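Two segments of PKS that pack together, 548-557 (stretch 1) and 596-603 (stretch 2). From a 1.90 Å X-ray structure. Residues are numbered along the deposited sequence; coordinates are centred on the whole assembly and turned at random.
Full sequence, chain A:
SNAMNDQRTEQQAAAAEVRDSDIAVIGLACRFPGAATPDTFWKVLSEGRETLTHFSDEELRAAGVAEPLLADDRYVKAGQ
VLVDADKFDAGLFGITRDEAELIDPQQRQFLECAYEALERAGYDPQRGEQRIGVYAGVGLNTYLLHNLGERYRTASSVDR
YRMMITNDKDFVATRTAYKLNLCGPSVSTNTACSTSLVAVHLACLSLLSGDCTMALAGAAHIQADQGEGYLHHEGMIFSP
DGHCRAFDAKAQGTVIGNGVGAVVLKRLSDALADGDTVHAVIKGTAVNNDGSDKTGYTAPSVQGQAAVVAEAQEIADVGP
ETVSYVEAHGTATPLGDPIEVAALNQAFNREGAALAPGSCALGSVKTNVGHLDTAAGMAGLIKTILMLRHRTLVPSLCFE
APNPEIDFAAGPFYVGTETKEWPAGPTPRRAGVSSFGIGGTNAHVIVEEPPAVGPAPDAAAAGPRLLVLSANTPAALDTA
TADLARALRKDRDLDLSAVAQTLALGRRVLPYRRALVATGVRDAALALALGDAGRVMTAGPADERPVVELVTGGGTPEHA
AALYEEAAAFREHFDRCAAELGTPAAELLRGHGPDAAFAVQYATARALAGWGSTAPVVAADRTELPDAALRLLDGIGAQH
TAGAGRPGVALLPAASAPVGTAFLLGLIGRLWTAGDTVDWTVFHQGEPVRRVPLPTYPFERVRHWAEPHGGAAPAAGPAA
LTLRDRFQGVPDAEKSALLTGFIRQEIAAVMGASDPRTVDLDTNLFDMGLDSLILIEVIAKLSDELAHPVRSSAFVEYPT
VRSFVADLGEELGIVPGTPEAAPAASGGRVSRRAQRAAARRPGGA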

# COMPACT_ATOMS: atom_id res chain seq x y z
N VAL A 548 30.38 -23.18 34.99
CA VAL A 548 31.61 -23.79 34.50
C VAL A 548 32.56 -23.93 35.66
O VAL A 548 32.69 -23.01 36.47
CB VAL A 548 32.27 -23.00 33.34
CG1 VAL A 548 31.35 -22.96 32.12
CG2 VAL A 548 32.64 -21.60 33.77
N GLU A 549 33.19 -25.09 35.76
CA GLU A 549 34.06 -25.40 36.88
C GLU A 549 35.51 -25.39 36.46
O GLU A 549 35.91 -26.10 35.54
CB GLU A 549 33.71 -26.75 37.47
CG GLU A 549 32.29 -26.83 37.98
CD GLU A 549 32.12 -27.81 39.12
OE1 GLU A 549 33.06 -28.60 39.37
OE2 GLU A 549 31.05 -27.80 39.76
N LEU A 550 36.29 -24.56 37.14
CA LEU A 550 37.72 -24.53 36.93
C LEU A 550 38.34 -25.46 37.96
O LEU A 550 38.39 -25.15 39.15
CB LEU A 550 38.27 -23.11 37.07
CG LEU A 550 39.75 -22.94 36.73
CD1 LEU A 550 39.98 -21.58 36.12
CD2 LEU A 550 40.61 -23.13 37.97
N VAL A 551 38.78 -26.62 37.48
CA VAL A 551 39.23 -27.69 38.38
C VAL A 551 40.72 -27.71 38.53
O VAL A 551 41.45 -27.07 37.77
CB VAL A 551 38.78 -29.08 37.87
CG1 VAL A 551 37.27 -29.22 37.93
CG2 VAL A 551 39.30 -29.34 36.45
N THR A 552 41.19 -28.46 39.53
CA THR A 552 42.57 -28.89 39.56
C THR A 552 42.68 -30.10 38.65
O THR A 552 41.68 -30.65 38.19
CB THR A 552 43.05 -29.26 40.97
OG1 THR A 552 42.08 -30.12 41.58
CG2 THR A 552 43.25 -28.02 41.83
N GLY A 553 43.91 -30.52 38.40
CA GLY A 553 44.16 -31.59 37.46
C GLY A 553 45.40 -31.21 36.69
O GLY A 553 45.76 -30.04 36.66
N GLY A 554 46.05 -32.20 36.10
CA GLY A 554 47.25 -31.94 35.33
C GLY A 554 46.94 -31.07 34.13
O GLY A 554 45.78 -30.91 33.72
N GLY A 555 48.00 -30.50 33.57
CA GLY A 555 47.89 -29.78 32.31
C GLY A 555 47.43 -30.71 31.21
O GLY A 555 47.38 -31.93 31.37
N THR A 556 47.09 -30.13 30.07
CA THR A 556 46.61 -30.88 28.93
C THR A 556 47.27 -30.33 27.67
O THR A 556 46.63 -29.61 26.91
CB THR A 556 45.09 -30.77 28.83
OG1 THR A 556 44.73 -29.38 28.69
CG2 THR A 556 44.44 -31.37 30.10
N PRO A 557 48.56 -30.66 27.46
CA PRO A 557 49.36 -29.94 26.46
C PRO A 557 48.85 -30.10 25.03
O PRO A 557 48.85 -29.13 24.29
CB PRO A 557 50.76 -30.56 26.61
CG PRO A 557 50.75 -31.27 27.93
CD PRO A 557 49.35 -31.70 28.15
N ALA A 596 49.80 -24.26 34.10
CA ALA A 596 49.37 -24.59 32.75
C ALA A 596 47.90 -24.97 32.73
O ALA A 596 47.16 -24.54 31.85
CB ALA A 596 50.22 -25.71 32.20
N ALA A 597 47.47 -25.76 33.70
CA ALA A 597 46.08 -26.18 33.78
C ALA A 597 45.19 -24.97 34.04
O ALA A 597 44.12 -24.85 33.46
CB ALA A 597 45.89 -27.23 34.87
N PHE A 598 45.63 -24.07 34.91
CA PHE A 598 44.89 -22.84 35.15
C PHE A 598 44.74 -22.03 33.86
O PHE A 598 43.63 -21.69 33.47
CB PHE A 598 45.57 -21.97 36.21
CG PHE A 598 44.93 -20.63 36.37
CD1 PHE A 598 43.79 -20.48 37.16
CD2 PHE A 598 45.43 -19.53 35.72
CE1 PHE A 598 43.19 -19.25 37.29
CE2 PHE A 598 44.82 -18.30 35.85
CZ PHE A 598 43.70 -18.16 36.63
N ALA A 599 45.87 -21.74 33.21
CA ALA A 599 45.89 -20.90 32.01
C ALA A 599 44.90 -21.38 30.94
O ALA A 599 44.11 -20.59 30.44
CB ALA A 599 47.29 -20.86 31.43
N VAL A 600 44.95 -22.66 30.60
CA VAL A 600 44.05 -23.21 29.59
C VAL A 600 42.59 -23.02 30.00
O VAL A 600 41.76 -22.65 29.18
CB VAL A 600 44.30 -24.70 29.36
CG1 VAL A 600 43.33 -25.27 28.32
CG2 VAL A 600 45.72 -24.91 28.89
N GLN A 601 42.28 -23.26 31.27
CA GLN A 601 40.91 -23.15 31.74
C GLN A 601 40.46 -21.69 31.79
O GLN A 601 39.33 -21.38 31.41
CB GLN A 601 40.75 -23.80 33.12
CG GLN A 601 40.78 -25.33 33.07
CD GLN A 601 40.60 -25.97 34.44
OE1 GLN A 601 39.49 -26.35 34.82
NE2 GLN A 601 41.69 -26.12 35.17
N TYR A 602 41.34 -20.80 32.26
CA TYR A 602 41.03 -19.38 32.33
C TYR A 602 40.77 -18.82 30.94
O TYR A 602 39.79 -18.10 30.72
CB TYR A 602 42.17 -18.59 33.01
CG TYR A 602 41.91 -17.10 33.07
CD1 TYR A 602 41.13 -16.55 34.09
CD2 TYR A 602 42.43 -16.25 32.12
CE1 TYR A 602 40.89 -15.19 34.15
CE2 TYR A 602 42.19 -14.88 32.17
CZ TYR A 602 41.41 -14.36 33.18
OH TYR A 602 41.17 -13.00 33.24
N ALA A 603 41.65 -19.15 30.00
CA ALA A 603 41.50 -18.67 28.64
C ALA A 603 40.20 -19.19 28.01
O ALA A 603 39.52 -18.46 27.28
CB ALA A 603 42.68 -19.09 27.81
O HOH W 1 47.13 -27.39 30.18

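Val548 and Glu549 belong to a β-strand that begins earlier in the chain; from Val551 to Thr556 the chain is loop, and Pro557 is helical. Stretch 2 is helical throughout, as its phi/psi values near -60/-45 and its i to i+4 bonds attest: Val600 N to Ala596 O is 3.2 Å and Tyr602 N to Phe598 O is 2.7 Å. The chain passes along this helix in the opposite sense to it, since Leu550 lies beside Gln601 (CA to CA 6.2 Å) and Gly555 beside Ala597 (CA to CA 4.3 Å). The shorter spacing at the second pair places main chain almost directly against the helix. Together the stretches bury 384 Å², counting both sides.

The polar centre of the contact is Gln601. Its carboxamide reads the backbone of a single residue, Val551, through two hydrogen bonds: Val551 N donates to Gln601 OE1 at 2.8 Å (angle at hydrogen 151°), and Gln601 NE2 donates to Val551 O at 2.8 Å (171°). One amide thus supplies both a donor and an acceptor to the loop, satisfying a peptide N-H and a carbonyl of the same residue. NE2 of Gln601 also donates to Ala597 O, one turn earlier in the helix, at 3.2 Å and 161°. That bond ties the side chain back to its own helix, with chi1 at -73° (m) and chi2 at -179° (t).

Beside this polar clamp lies an apolar patch. Leu550 CD1 sits 3.8 Å from Gln601 CB and 4.1 Å from Phe598 CD1, meeting the Phe598 ring obliquely. The aliphatic base of Gln601 therefore packs against leucine while its amide bonds to the next residue's backbone. Phe598 starts sideways from its CA, but the end of its side chain comes nearer to stretch 1.

Farther along, Ala597 points its CB toward the glycine-rich loop, where that CB lies 3.3 Å from Gly553 O and 4.1 Å from Gly555 N. The small methyl lets the backbone come close. Gly553, at phi/psi 141/159, has a conformation that calls for glycine in its own right, because a CB would jam against the preceding carbonyl oxygen. At Gly555, an ideal CB would fall 3.6 Å from Ala596 CB. The three glycines are poorly ordered, so their distances deserve some caution.

Water 1 bridges the end of the contact, its O accepting from Thr556 N at 2.7 Å and donating weakly to Ala596 O at 3.3 Å.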